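Local coordinates for protein probable aminotransferase (PDB 5YKR) that is probably a class-III aminotransferase, a dimeric pyridoxal-phosphate enzyme whose cofactor is carried as a covalent adduct on a lysine, at residues S138-N143 / H167-E172. Sequence-based numbering, arbitrary orientation.
Sequences SATDAN and HGSVDE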
loop_
_atom_site.group_PDB
_atom_site.type_symbol
_atom_site.label_atom_id
_atom_site.label_comp_id
_atom_site.label_asym_id
_atom_site.label_seq_id
_atom_site.Cartn_x
_atom_site.Cartn_y
_atom_site.Cartn_z
ATOM N N SER A 138 -4.138 0.462 -0.038
ATOM C CA SER A 138 -4.550 -0.681 -0.919
ATOM C C SER A 138 -5.631 -1.519 -0.251
ATOM O O SER A 138 -5.746 -1.557 0.959
ATOM C CB SER A 138 -3.364 -1.593 -1.177
ATOM O OG SER A 138 -2.943 -2.283 0.004
ATOM N N ALA A 139 -6.382 -2.241 -1.070
ATOM C CA ALA A 139 -7.339 -3.203 -0.562
ATOM C C ALA A 139 -6.655 -4.260 0.303
ATOM O O ALA A 139 -7.188 -4.674 1.312
ATOM C CB ALA A 139 -8.133 -3.847 -1.677
ATOM N N THR A 140 -5.480 -4.719 -0.130
ATOM C CA THR A 140 -4.745 -5.655 0.716
ATOM C C THR A 140 -4.585 -5.132 2.134
ATOM O O THR A 140 -4.852 -5.875 3.111
ATOM C CB THR A 140 -3.347 -5.924 0.130
ATOM O OG1 THR A 140 -3.458 -6.636 -1.103
ATOM C CG2 THR A 140 -2.512 -6.726 1.084
ATOM N N ASP A 141 -4.154 -3.889 2.257
ATOM C CA ASP A 141 -3.902 -3.358 3.582
ATOM C C ASP A 141 -5.195 -3.202 4.377
ATOM O O ASP A 141 -5.213 -3.435 5.580
ATOM C CB ASP A 141 -3.177 -2.024 3.494
ATOM C CG ASP A 141 -1.722 -2.164 3.185
ATOM O OD1 ASP A 141 -1.194 -3.304 3.069
ATOM O OD2 ASP A 141 -1.072 -1.079 3.115
ATOM N N ALA A 142 -6.286 -2.800 3.717
ATOM C CA ALA A 142 -7.565 -2.762 4.390
ATOM C C ALA A 142 -7.912 -4.131 4.988
ATOM O O ALA A 142 -8.257 -4.256 6.163
ATOM C CB ALA A 142 -8.670 -2.246 3.483
ATOM N N ASN A 143 -7.739 -5.174 4.182
ATOM C CA ASN A 143 -7.988 -6.544 4.695
ATOM C C ASN A 143 -7.038 -6.907 5.836
ATOM O O ASN A 143 -7.495 -7.422 6.862
ATOM C CB ASN A 143 -7.935 -7.545 3.541
ATOM C CG ASN A 143 -9.147 -7.483 2.641
ATOM O OD1 ASN A 143 -10.256 -7.207 3.091
ATOM N ND2 ASN A 143 -8.948 -7.766 1.359
ATOM N N HIS A 167 -7.809 -11.919 -1.988
ATOM C CA HIS A 167 -7.978 -10.709 -1.160
ATOM C C HIS A 167 -6.731 -9.818 -1.159
ATOM O O HIS A 167 -6.648 -8.912 -0.302
ATOM C CB HIS A 167 -8.378 -11.106 0.243
ATOM C CG HIS A 167 -9.675 -11.810 0.267
ATOM N ND1 HIS A 167 -10.873 -11.174 0.024
ATOM C CD2 HIS A 167 -9.973 -13.121 0.453
ATOM C CE1 HIS A 167 -11.863 -12.076 0.032
ATOM N NE2 HIS A 167 -11.336 -13.261 0.292
ATOM N N GLY A 168 -5.823 -10.050 -2.111
ATOM C CA GLY A 168 -4.541 -9.361 -2.150
ATOM C C GLY A 168 -3.423 -10.142 -1.484
ATOM O O GLY A 168 -3.559 -11.349 -1.241
ATOM N N SER A 169 -2.362 -9.424 -1.125
ATOM C CA SER A 169 -1.176 -10.057 -0.518
ATOM C C SER A 169 -1.373 -10.183 0.977
ATOM O O SER A 169 -0.576 -9.682 1.792
ATOM C CB SER A 169 0.103 -9.352 -0.947
ATOM O OG SER A 169 0.103 -7.966 -0.639
ATOM N N VAL A 170 -2.435 -10.903 1.325
ATOM C CA VAL A 170 -2.846 -11.184 2.717
ATOM C C VAL A 170 -2.351 -12.618 2.953
ATOM O O VAL A 170 -2.961 -13.585 2.450
ATOM C CB VAL A 170 -4.368 -11.087 2.921
ATOM C CG1 VAL A 170 -4.748 -11.458 4.339
ATOM C CG2 VAL A 170 -4.881 -9.696 2.562
ATOM N N ASP A 171 -1.224 -12.789 3.641
ATOM C CA ASP A 171 -0.565 -14.118 3.666
ATOM C C ASP A 171 -1.456 -15.188 4.250
ATOM O O ASP A 171 -1.454 -16.314 3.742
ATOM C CB ASP A 171 0.724 -14.015 4.486
ATOM C CG ASP A 171 1.835 -13.181 3.822
ATOM O OD1 ASP A 171 1.747 -12.787 2.648
ATOM O OD2 ASP A 171 2.882 -12.965 4.500
ATOM N N GLU A 172 -2.266 -14.862 5.258
ATOM C CA GLU A 172 -3.154 -15.854 5.892
ATOM C C GLU A 172 -4.190 -16.427 4.929
ATOM O O GLU A 172 -4.734 -17.503 5.191
ATOM C CB GLU A 172 -3.942 -15.291 7.083
ATOM C CG GLU A 172 -3.189 -14.622 8.145
ATOM C CD GLU A 172 -3.236 -13.136 7.915
ATOM O OE1 GLU A 172 -2.624 -12.743 6.894
ATOM O OE2 GLU A 172 -3.868 -12.397 8.714
HETATM O O HOH W 1 -0.795 -6.862 -2.849
#
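Thr140, in the first turn of helix 139-154, meets Gly168 and Ser169 beside the cofactor phosphate, consistent with the helix N-terminus that binds this phosphate in fold-type I pyridoxal-phosphate enzymes. Its OG1 accepts a hydrogen bond from Ser169 N at 3.0 Å, with an N-H...O angle of 147°, and is also hydrogen-bonded to phosphate oxygen OP3 of the modified residue LLP at position 286. A water donates to the same OG1 and hydrogen-bonds Ser169 OG at 2.6 Å, so Ser169 N, the water and OP3 all bond to this hydroxyl. With chi1 at -67°, OG1 sits beside the backbone N and CG2 anti to it, which brings the methyl to 3.4 Å from Ser169 OG. Gly168 CA lies only 3.1 Å from OG1, and a CB there would run into that oxygen. One helical turn on, the amide of Asn143 stands nearly perpendicular to the His167 ring (87°) and donates through ND2 to His167 O at 3.1 Å, in the carbonyl plane and on a lone pair. Asp259 OD2 is hydrogen-bonded to both Asn143 ND2 and His167 ND1, tying the two side chains to one carboxylate. Val170 CG2 rests against Asn143 CB at 3.9 Å. At the start of the helix, Ser138 is the N-cap, its OG accepting from Asp141 N. Asn143 packs on Leu224 and Val283 of strands 220-225 and 281-284, while Arg144 of the second subunit packs on Thr140 and hydrogen-bonds Ser169 O, so this buried contact lies against the central sheet through Asn143 and belongs to the dimer interface through Thr140 and Ser169.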